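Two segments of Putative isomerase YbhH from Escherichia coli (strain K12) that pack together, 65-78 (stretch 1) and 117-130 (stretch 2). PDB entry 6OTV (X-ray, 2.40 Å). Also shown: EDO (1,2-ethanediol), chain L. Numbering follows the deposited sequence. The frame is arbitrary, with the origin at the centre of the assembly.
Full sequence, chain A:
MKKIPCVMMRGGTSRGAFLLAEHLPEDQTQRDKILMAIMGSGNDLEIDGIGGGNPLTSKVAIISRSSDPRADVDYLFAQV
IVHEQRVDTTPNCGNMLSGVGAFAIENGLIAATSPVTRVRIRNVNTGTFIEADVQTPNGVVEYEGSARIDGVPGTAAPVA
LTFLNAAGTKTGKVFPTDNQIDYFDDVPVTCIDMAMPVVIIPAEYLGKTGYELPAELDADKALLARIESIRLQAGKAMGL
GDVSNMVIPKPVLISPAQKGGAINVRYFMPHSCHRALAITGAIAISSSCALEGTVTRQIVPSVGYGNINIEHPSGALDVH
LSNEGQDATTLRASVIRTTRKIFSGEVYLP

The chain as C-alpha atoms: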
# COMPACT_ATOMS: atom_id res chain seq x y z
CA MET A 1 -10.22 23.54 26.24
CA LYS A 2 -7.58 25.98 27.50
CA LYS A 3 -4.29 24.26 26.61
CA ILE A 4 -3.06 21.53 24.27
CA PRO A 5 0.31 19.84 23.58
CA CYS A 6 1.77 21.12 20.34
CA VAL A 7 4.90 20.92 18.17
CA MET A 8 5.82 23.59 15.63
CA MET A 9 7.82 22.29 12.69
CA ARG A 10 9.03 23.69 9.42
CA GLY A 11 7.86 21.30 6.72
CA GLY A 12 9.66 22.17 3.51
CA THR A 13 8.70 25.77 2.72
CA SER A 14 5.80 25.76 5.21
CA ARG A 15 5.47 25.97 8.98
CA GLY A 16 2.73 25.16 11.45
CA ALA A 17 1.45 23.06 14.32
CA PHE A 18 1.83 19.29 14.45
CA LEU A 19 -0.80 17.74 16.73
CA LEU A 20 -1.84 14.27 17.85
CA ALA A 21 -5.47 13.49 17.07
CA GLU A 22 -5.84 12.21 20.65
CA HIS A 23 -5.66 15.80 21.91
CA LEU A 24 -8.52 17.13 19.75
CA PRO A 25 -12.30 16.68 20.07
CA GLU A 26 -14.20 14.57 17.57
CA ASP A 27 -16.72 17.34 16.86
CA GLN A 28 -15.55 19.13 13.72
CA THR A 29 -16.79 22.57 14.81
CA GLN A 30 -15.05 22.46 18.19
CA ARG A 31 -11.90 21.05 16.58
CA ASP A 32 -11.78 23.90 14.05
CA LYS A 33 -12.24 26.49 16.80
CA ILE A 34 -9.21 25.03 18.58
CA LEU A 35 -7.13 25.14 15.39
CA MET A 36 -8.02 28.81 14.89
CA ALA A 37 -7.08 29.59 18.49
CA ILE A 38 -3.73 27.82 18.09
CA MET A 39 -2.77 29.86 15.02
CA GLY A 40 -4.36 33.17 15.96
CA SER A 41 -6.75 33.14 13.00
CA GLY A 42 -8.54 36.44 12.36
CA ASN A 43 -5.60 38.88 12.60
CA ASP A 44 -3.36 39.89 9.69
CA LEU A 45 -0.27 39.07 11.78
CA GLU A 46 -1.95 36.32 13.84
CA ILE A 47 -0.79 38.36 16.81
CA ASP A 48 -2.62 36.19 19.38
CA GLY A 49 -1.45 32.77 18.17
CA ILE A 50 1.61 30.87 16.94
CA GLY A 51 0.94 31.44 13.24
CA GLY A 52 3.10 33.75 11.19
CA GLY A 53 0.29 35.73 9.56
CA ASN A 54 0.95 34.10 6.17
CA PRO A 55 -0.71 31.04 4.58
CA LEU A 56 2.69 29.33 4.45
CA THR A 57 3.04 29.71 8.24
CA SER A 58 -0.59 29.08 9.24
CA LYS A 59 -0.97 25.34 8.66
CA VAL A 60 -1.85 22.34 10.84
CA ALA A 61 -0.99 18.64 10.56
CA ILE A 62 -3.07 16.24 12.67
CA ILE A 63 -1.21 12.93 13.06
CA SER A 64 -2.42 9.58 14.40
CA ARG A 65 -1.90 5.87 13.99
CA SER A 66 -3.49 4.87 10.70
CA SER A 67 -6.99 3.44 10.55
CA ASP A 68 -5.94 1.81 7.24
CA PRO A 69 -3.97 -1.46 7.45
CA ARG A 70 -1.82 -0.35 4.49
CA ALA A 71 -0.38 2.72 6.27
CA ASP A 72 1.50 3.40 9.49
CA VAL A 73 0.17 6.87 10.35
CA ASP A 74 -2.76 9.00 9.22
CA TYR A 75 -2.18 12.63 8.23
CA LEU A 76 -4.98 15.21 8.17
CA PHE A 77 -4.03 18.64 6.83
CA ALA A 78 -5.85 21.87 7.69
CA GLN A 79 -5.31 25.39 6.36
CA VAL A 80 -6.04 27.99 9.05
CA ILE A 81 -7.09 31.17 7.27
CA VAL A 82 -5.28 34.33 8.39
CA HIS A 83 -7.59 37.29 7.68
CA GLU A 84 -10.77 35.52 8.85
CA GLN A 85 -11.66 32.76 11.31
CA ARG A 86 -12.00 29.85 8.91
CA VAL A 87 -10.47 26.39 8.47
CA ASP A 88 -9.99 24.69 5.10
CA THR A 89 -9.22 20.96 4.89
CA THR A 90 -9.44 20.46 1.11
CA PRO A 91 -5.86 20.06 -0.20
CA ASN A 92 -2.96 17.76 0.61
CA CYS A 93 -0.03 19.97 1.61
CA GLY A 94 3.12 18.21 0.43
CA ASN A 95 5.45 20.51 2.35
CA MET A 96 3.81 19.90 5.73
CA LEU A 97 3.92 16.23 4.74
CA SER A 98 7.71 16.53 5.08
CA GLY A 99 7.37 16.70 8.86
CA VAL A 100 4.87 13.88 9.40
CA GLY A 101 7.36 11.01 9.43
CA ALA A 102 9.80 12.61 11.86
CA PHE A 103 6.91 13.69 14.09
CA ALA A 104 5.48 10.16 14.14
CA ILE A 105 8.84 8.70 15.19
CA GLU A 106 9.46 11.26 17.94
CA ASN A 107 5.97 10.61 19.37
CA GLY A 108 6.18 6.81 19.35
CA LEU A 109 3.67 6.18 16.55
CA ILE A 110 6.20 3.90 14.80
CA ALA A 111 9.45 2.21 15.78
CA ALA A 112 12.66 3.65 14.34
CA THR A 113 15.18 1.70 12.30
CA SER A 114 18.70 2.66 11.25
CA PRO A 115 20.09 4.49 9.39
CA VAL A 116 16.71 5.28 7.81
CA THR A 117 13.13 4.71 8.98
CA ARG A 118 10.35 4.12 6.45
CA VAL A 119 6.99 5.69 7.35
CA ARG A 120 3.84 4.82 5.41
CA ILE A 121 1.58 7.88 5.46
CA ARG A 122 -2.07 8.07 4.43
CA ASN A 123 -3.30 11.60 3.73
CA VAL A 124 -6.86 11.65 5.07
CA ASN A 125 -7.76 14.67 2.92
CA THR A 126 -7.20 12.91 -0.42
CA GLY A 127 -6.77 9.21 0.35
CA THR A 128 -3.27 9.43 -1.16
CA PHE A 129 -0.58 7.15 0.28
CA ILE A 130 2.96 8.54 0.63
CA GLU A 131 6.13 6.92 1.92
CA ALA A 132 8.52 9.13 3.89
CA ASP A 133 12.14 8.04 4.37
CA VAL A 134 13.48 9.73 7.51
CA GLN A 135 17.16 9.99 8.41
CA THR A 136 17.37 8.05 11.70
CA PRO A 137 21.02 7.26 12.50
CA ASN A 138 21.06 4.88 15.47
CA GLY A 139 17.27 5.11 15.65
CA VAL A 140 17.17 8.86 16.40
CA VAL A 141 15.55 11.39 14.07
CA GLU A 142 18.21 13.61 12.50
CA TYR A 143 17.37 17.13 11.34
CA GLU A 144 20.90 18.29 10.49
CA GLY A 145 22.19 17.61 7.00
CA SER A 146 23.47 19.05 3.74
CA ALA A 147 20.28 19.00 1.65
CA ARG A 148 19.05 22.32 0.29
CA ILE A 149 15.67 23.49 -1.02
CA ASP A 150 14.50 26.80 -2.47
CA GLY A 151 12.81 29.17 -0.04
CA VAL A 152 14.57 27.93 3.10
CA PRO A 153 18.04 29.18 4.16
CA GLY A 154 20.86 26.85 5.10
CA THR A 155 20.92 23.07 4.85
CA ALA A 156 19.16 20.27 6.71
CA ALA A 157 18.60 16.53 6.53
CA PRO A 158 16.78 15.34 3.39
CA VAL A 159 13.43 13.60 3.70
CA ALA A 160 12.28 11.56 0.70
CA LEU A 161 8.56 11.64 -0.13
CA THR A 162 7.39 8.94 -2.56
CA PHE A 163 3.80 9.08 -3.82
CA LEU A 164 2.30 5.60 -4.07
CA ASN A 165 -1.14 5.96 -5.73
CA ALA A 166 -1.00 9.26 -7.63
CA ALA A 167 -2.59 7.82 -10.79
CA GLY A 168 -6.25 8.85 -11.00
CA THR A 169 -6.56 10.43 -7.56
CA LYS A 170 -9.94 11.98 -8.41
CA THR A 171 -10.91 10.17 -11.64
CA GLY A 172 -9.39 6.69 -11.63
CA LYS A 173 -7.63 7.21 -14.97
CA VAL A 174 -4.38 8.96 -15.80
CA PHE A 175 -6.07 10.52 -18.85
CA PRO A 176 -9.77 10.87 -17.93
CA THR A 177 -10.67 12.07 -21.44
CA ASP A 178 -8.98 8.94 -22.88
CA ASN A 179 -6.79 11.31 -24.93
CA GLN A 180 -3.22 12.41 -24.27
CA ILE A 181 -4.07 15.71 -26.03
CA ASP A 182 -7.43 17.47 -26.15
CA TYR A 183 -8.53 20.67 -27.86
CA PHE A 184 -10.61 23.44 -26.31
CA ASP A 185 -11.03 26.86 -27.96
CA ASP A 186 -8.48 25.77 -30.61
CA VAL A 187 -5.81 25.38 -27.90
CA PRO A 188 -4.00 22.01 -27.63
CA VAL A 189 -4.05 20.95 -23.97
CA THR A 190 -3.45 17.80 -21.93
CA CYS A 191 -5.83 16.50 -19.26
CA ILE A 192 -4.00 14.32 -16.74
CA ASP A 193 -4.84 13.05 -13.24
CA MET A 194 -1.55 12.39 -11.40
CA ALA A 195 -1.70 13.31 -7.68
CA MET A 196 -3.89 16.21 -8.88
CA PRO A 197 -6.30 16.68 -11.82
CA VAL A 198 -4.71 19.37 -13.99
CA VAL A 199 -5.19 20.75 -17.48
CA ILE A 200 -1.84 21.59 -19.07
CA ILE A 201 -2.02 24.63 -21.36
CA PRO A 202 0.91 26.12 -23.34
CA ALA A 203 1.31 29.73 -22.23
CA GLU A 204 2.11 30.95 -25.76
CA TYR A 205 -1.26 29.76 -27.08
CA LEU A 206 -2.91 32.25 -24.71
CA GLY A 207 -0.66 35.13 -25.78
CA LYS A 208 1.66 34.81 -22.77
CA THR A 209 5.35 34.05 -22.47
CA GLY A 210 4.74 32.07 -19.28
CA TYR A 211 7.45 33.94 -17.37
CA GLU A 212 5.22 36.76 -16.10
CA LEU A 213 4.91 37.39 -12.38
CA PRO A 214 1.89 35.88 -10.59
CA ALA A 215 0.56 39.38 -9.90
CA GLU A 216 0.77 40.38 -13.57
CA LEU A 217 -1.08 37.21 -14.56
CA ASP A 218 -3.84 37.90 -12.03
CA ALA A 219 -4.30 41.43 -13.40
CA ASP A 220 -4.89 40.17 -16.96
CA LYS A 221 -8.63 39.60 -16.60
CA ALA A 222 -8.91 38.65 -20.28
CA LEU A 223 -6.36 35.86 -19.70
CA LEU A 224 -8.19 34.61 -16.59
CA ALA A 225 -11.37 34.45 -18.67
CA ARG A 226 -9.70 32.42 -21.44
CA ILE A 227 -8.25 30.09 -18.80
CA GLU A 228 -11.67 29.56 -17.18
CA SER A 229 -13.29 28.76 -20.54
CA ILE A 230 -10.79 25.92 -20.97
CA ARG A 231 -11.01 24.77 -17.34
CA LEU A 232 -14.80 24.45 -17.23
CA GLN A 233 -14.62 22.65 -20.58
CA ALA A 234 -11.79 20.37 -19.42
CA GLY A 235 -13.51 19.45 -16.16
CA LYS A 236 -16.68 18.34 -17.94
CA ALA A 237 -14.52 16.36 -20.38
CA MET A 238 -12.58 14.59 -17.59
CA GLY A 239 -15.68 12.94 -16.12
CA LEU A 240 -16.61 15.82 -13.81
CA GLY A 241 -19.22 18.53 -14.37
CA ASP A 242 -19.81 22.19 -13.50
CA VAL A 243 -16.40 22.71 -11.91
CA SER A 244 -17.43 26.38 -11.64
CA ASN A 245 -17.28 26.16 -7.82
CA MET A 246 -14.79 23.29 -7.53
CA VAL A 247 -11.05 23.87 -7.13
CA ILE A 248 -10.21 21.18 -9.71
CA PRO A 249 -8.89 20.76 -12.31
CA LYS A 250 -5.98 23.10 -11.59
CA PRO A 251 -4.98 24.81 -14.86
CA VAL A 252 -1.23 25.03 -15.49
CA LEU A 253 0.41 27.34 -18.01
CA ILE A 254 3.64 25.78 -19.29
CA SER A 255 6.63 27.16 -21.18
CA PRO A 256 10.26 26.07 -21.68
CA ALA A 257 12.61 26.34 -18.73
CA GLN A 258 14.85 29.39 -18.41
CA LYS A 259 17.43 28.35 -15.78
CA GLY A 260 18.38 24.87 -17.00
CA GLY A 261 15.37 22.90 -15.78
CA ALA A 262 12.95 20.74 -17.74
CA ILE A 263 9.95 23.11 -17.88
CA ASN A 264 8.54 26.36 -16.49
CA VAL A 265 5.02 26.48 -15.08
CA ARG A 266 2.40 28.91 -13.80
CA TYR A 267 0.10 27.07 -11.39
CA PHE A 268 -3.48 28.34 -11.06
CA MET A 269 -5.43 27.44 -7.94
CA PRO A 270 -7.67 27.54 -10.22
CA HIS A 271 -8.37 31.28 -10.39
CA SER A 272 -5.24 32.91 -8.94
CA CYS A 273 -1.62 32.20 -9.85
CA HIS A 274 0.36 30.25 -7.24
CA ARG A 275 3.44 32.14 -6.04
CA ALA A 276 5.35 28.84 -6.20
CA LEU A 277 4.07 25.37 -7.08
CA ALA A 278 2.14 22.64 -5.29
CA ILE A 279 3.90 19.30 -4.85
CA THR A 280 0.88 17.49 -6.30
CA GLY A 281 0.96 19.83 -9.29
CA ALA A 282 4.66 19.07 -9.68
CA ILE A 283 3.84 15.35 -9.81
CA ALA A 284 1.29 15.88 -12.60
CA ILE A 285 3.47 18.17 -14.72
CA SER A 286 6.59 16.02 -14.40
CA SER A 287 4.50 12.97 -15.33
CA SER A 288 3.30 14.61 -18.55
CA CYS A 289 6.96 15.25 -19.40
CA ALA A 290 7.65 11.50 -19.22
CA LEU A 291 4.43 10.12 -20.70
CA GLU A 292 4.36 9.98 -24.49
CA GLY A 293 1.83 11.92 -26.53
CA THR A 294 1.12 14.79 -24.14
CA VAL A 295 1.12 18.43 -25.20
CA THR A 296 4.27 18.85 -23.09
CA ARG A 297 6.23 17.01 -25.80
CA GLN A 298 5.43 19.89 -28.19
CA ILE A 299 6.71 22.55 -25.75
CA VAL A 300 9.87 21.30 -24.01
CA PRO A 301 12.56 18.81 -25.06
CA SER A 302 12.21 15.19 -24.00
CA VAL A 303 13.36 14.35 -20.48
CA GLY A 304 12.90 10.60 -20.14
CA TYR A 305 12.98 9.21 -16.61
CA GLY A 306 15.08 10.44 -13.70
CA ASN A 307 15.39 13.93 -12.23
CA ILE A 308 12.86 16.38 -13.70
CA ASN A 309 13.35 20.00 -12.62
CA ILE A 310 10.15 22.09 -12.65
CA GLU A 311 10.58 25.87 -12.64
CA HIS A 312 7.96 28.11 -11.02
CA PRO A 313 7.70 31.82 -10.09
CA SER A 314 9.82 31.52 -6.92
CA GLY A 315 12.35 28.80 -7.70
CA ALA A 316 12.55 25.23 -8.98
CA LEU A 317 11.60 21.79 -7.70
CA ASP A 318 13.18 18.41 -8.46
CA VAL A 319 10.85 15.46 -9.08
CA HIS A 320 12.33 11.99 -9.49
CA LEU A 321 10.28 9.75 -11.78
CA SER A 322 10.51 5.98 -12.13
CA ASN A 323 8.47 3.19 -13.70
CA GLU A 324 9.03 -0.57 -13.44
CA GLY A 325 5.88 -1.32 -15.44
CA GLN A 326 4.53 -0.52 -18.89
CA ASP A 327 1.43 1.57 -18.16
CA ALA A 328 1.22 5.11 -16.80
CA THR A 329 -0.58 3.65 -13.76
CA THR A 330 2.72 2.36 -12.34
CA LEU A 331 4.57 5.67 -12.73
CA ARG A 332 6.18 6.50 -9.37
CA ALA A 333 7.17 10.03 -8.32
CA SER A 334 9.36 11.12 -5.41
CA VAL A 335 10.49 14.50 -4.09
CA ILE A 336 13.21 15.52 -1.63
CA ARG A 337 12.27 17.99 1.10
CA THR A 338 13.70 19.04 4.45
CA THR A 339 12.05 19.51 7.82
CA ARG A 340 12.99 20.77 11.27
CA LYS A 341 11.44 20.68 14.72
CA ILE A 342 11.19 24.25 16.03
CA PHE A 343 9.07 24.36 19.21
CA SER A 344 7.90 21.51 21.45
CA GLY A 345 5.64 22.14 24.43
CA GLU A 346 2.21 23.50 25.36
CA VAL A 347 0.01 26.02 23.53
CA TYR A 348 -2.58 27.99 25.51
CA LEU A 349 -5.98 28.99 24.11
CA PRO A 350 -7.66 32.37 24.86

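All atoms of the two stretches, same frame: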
# COMPACT_ATOMS: atom_id res chain seq x y z
N ARG A 65 -2.08 7.20 14.55
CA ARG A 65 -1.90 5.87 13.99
C ARG A 65 -2.98 5.61 12.95
O ARG A 65 -4.14 5.97 13.13
CB ARG A 65 -1.95 4.81 15.09
CG ARG A 65 -0.71 4.78 15.96
CD ARG A 65 -0.75 3.61 16.94
NE ARG A 65 0.47 3.54 17.75
CZ ARG A 65 0.63 4.19 18.90
NH1 ARG A 65 -0.33 4.97 19.38
NH2 ARG A 65 1.77 4.07 19.57
N SER A 66 -2.59 4.98 11.84
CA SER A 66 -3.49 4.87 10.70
C SER A 66 -4.64 3.91 10.98
O SER A 66 -4.46 2.83 11.55
CB SER A 66 -2.73 4.41 9.46
OG SER A 66 -3.62 4.27 8.37
N SER A 67 -5.84 4.32 10.55
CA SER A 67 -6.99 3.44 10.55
C SER A 67 -6.96 2.44 9.40
O SER A 67 -7.73 1.48 9.41
CB SER A 67 -8.28 4.26 10.46
OG SER A 67 -8.26 5.34 11.38
N ASP A 68 -6.09 2.66 8.41
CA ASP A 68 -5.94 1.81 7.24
C ASP A 68 -4.81 0.82 7.47
O ASP A 68 -3.72 1.22 7.87
CB ASP A 68 -5.66 2.66 6.00
CG ASP A 68 -5.79 1.88 4.71
OD1 ASP A 68 -5.09 0.86 4.55
OD2 ASP A 68 -6.59 2.29 3.84
N PRO A 69 -5.04 -0.48 7.23
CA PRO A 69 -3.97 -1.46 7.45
C PRO A 69 -2.78 -1.30 6.52
O PRO A 69 -1.72 -1.88 6.79
CB PRO A 69 -4.67 -2.81 7.23
CG PRO A 69 -5.85 -2.47 6.37
CD PRO A 69 -6.29 -1.11 6.79
N ARG A 70 -2.91 -0.53 5.44
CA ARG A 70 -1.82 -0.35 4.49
C ARG A 70 -0.87 0.77 4.89
O ARG A 70 0.21 0.88 4.28
CB ARG A 70 -2.40 -0.07 3.10
CG ARG A 70 -3.19 -1.23 2.53
CD ARG A 70 -4.05 -0.81 1.35
NE ARG A 70 -5.07 0.15 1.74
CZ ARG A 70 -6.00 0.62 0.92
NH1 ARG A 70 -6.05 0.21 -0.34
NH2 ARG A 70 -6.89 1.50 1.36
N ALA A 71 -1.21 1.59 5.88
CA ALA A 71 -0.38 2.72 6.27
C ALA A 71 0.03 2.59 7.74
O ALA A 71 -0.58 1.85 8.51
CB ALA A 71 -1.12 4.05 6.05
N ASP A 72 1.07 3.33 8.10
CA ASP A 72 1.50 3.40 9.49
C ASP A 72 0.79 4.51 10.24
O ASP A 72 0.23 4.29 11.32
CB ASP A 72 3.02 3.60 9.58
CG ASP A 72 3.80 2.54 8.82
OD1 ASP A 72 3.36 1.37 8.80
OD2 ASP A 72 4.85 2.87 8.24
N VAL A 73 0.79 5.73 9.69
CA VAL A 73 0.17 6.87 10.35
C VAL A 73 -0.82 7.52 9.39
O VAL A 73 -0.67 7.45 8.16
CB VAL A 73 1.21 7.90 10.84
CG1 VAL A 73 2.20 7.25 11.79
CG2 VAL A 73 1.92 8.54 9.67
N ASP A 74 -1.83 8.17 9.97
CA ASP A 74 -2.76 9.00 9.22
C ASP A 74 -2.38 10.46 9.37
O ASP A 74 -1.92 10.90 10.43
CB ASP A 74 -4.19 8.78 9.71
CG ASP A 74 -4.84 7.56 9.10
OD1 ASP A 74 -4.29 7.04 8.10
OD2 ASP A 74 -5.89 7.12 9.61
N TYR A 75 -2.57 11.22 8.29
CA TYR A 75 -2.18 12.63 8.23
C TYR A 75 -3.35 13.43 7.70
O TYR A 75 -3.76 13.27 6.54
CB TYR A 75 -0.94 12.80 7.34
CG TYR A 75 -0.72 14.18 6.76
CD1 TYR A 75 -0.65 15.30 7.58
CD2 TYR A 75 -0.55 14.36 5.39
CE1 TYR A 75 -0.44 16.56 7.05
CE2 TYR A 75 -0.34 15.61 4.85
CZ TYR A 75 -0.29 16.71 5.68
OH TYR A 75 -0.08 17.96 5.14
N LEU A 76 -3.90 14.30 8.55
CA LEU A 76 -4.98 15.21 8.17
C LEU A 76 -4.42 16.63 8.15
O LEU A 76 -3.91 17.12 9.16
CB LEU A 76 -6.15 15.11 9.14
CG LEU A 76 -7.28 16.12 8.95
CD1 LEU A 76 -7.93 15.96 7.58
CD2 LEU A 76 -8.31 16.00 10.06
N PHE A 77 -4.52 17.28 6.99
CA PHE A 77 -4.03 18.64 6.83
C PHE A 77 -5.18 19.63 6.98
O PHE A 77 -6.31 19.35 6.56
CB PHE A 77 -3.36 18.84 5.47
CG PHE A 77 -3.03 20.27 5.17
CD1 PHE A 77 -1.98 20.90 5.83
CD2 PHE A 77 -3.77 21.00 4.26
CE1 PHE A 77 -1.68 22.23 5.57
CE2 PHE A 77 -3.47 22.33 3.99
CZ PHE A 77 -2.42 22.94 4.65
N ALA A 78 -4.88 20.79 7.57
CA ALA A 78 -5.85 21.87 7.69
C ALA A 78 -5.15 23.19 7.43
O ALA A 78 -4.06 23.44 7.95
CB ALA A 78 -6.50 21.88 9.08
N THR A 117 14.40 5.28 8.55
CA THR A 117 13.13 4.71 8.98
C THR A 117 12.07 5.02 7.93
O THR A 117 11.84 6.19 7.60
CB THR A 117 12.70 5.27 10.34
OG1 THR A 117 13.71 4.99 11.31
CG2 THR A 117 11.38 4.65 10.78
N ARG A 118 11.44 3.97 7.41
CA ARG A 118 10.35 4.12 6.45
C ARG A 118 9.05 4.37 7.20
O ARG A 118 8.75 3.67 8.17
CB ARG A 118 10.23 2.88 5.57
CG ARG A 118 11.52 2.50 4.85
CD ARG A 118 11.38 1.19 4.10
NE ARG A 118 10.52 1.30 2.93
CZ ARG A 118 10.23 0.29 2.11
NH1 ARG A 118 10.73 -0.92 2.34
NH2 ARG A 118 9.43 0.49 1.06
N VAL A 119 8.28 5.36 6.75
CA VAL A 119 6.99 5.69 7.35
C VAL A 119 5.94 5.73 6.25
O VAL A 119 6.04 6.54 5.33
CB VAL A 119 7.03 7.03 8.11
CG1 VAL A 119 5.68 7.28 8.78
CG2 VAL A 119 8.16 7.05 9.13
N ARG A 120 4.94 4.85 6.36
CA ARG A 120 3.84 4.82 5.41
C ARG A 120 2.74 5.77 5.87
O ARG A 120 2.14 5.56 6.93
CB ARG A 120 3.31 3.39 5.27
CG ARG A 120 4.23 2.48 4.50
CD ARG A 120 3.93 2.55 3.02
NE ARG A 120 5.01 1.98 2.22
CZ ARG A 120 4.82 1.35 1.06
NH1 ARG A 120 3.59 1.20 0.59
NH2 ARG A 120 5.85 0.86 0.39
N ILE A 121 2.49 6.81 5.08
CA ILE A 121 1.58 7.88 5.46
C ILE A 121 0.36 7.83 4.56
O ILE A 121 0.48 7.73 3.33
CB ILE A 121 2.27 9.25 5.36
CG1 ILE A 121 3.48 9.31 6.29
CG2 ILE A 121 1.29 10.38 5.66
CD1 ILE A 121 4.37 10.52 6.06
N ARG A 122 -0.82 7.91 5.16
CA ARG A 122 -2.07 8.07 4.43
C ARG A 122 -2.60 9.48 4.68
O ARG A 122 -2.88 9.84 5.83
CB ARG A 122 -3.10 7.03 4.85
CG ARG A 122 -4.52 7.33 4.37
CD ARG A 122 -5.49 6.26 4.84
NE ARG A 122 -6.87 6.74 4.85
CZ ARG A 122 -7.58 6.97 5.95
NH1 ARG A 122 -7.05 6.77 7.14
NH2 ARG A 122 -8.83 7.41 5.86
N ASN A 123 -2.72 10.27 3.62
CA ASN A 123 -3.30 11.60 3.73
C ASN A 123 -4.81 11.48 3.75
O ASN A 123 -5.42 11.09 2.75
CB ASN A 123 -2.84 12.50 2.59
CG ASN A 123 -3.59 13.82 2.56
OD1 ASN A 123 -4.38 14.08 1.65
ND2 ASN A 123 -3.37 14.66 3.57
N VAL A 124 -5.42 11.80 4.90
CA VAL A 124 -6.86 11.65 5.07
C VAL A 124 -7.63 12.56 4.12
O VAL A 124 -8.74 12.22 3.68
CB VAL A 124 -7.25 11.91 6.54
CG1 VAL A 124 -8.74 11.75 6.75
CG2 VAL A 124 -6.48 10.96 7.46
N ASN A 125 -7.05 13.71 3.77
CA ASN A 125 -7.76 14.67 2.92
C ASN A 125 -8.05 14.09 1.54
O ASN A 125 -9.15 14.27 1.00
CB ASN A 125 -6.95 15.96 2.79
CG ASN A 125 -6.51 16.52 4.13
OD1 ASN A 125 -5.59 16.00 4.77
ND2 ASN A 125 -7.18 17.58 4.58
N THR A 126 -7.09 13.38 0.96
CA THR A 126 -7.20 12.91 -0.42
C THR A 126 -7.21 11.40 -0.57
O THR A 126 -7.45 10.91 -1.67
CB THR A 126 -6.04 13.46 -1.27
OG1 THR A 126 -4.80 12.96 -0.75
CG2 THR A 126 -6.02 14.98 -1.25
N GLY A 127 -6.94 10.64 0.50
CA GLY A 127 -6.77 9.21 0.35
C GLY A 127 -5.47 8.80 -0.31
O GLY A 127 -5.30 7.62 -0.63
N THR A 128 -4.55 9.73 -0.53
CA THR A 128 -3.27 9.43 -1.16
C THR A 128 -2.31 8.83 -0.14
O THR A 128 -2.24 9.28 1.01
CB THR A 128 -2.67 10.69 -1.77
OG1 THR A 128 -3.59 11.25 -2.71
CG2 THR A 128 -1.36 10.38 -2.49
N PHE A 129 -1.57 7.81 -0.56
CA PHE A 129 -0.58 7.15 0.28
C PHE A 129 0.82 7.61 -0.13
O PHE A 129 1.17 7.59 -1.31
CB PHE A 129 -0.68 5.63 0.17
CG PHE A 129 -1.91 5.06 0.82
CD1 PHE A 129 -3.14 5.13 0.20
CD2 PHE A 129 -1.83 4.44 2.06
CE1 PHE A 129 -4.28 4.61 0.80
CE2 PHE A 129 -2.95 3.91 2.67
CZ PHE A 129 -4.18 4.00 2.04
N ILE A 130 1.61 8.04 0.86
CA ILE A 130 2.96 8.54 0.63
C ILE A 130 3.91 7.84 1.58
O ILE A 130 3.59 7.65 2.76
CB ILE A 130 3.05 10.07 0.81
CG1 ILE A 130 1.99 10.80 -0.03
CG2 ILE A 130 4.44 10.58 0.46
CD1 ILE A 130 0.75 11.17 0.74
C1 EDO L . -2.33 8.33 18.49
O1 EDO L . -2.79 7.69 17.30
C2 EDO L . -2.49 9.84 18.36
O2 EDO L . -3.87 10.16 18.13
O HOH W 1 0.97 2.34 2.05

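The apolar centre of this contact lies on one face of the sheet, where two strands run parallel and Val-73, Tyr-75 and Ile-121 meet. Val-73 CG2 packs 3.8 Å from Ile-121 CG1 and 4.1 Å from Val-119 CG1, while Ile-121 CG2 reaches 3.7 Å from Tyr-75 CB. Beta-branched residues suit this place, since they favour extended backbone and carry their bulk close to the strand.

The backbone ladder beneath these side chains joins strand 73-78 to strand 117-123, whose directions differ by 37°. As in any parallel pair, the bonds alternate between neighbours: Val-73 N donates to Arg-120 O (3.1 Å), Arg-122 N to Val-73 O (3.0 Å), Tyr-75 N to Arg-122 O (2.8 Å) and Val-124 N to Tyr-75 O (2.8 Å). Beyond the last rung, Asn-125 imitates a backbone with its amide: its OD1 accepts from Phe-77 N (2.8 Å) and its ND2 donates to Phe-77 O (2.8 Å). At the other end Asp-72 also bonds both N and O of one residue, its backbone N donating to Arg-120 O (2.7 Å) and its side-chain OD2 accepting from Arg-120 N (2.7 Å).

The opposite face, bearing Asp-74 and Arg-122, is polar. Arg-122 extends far enough for NH1 to form a salt bridge with Asp-74 OD2 at 2.8 Å, OD2 lying near the guanidinium plane, where the N-H groups point. The same OD2 accepts from Ser-67 N (3.0 Å), tying the preceding loop to the strand.

Beside this polar face, a type I turn from Asp-68 to Ala-71 meets Phe-129. Small Ala-71 places CB 3.8 Å from Phe-129 CE2, at the ring's edge. Farther out, exposed Arg-70 NH2, salt-bridged to Asp-68 OD2 at 2.6 Å, lies 3.7 Å from Phe-129 CZ, which sits over one face of the guanidinium and leaves its in-plane N-H groups free for the carboxylate.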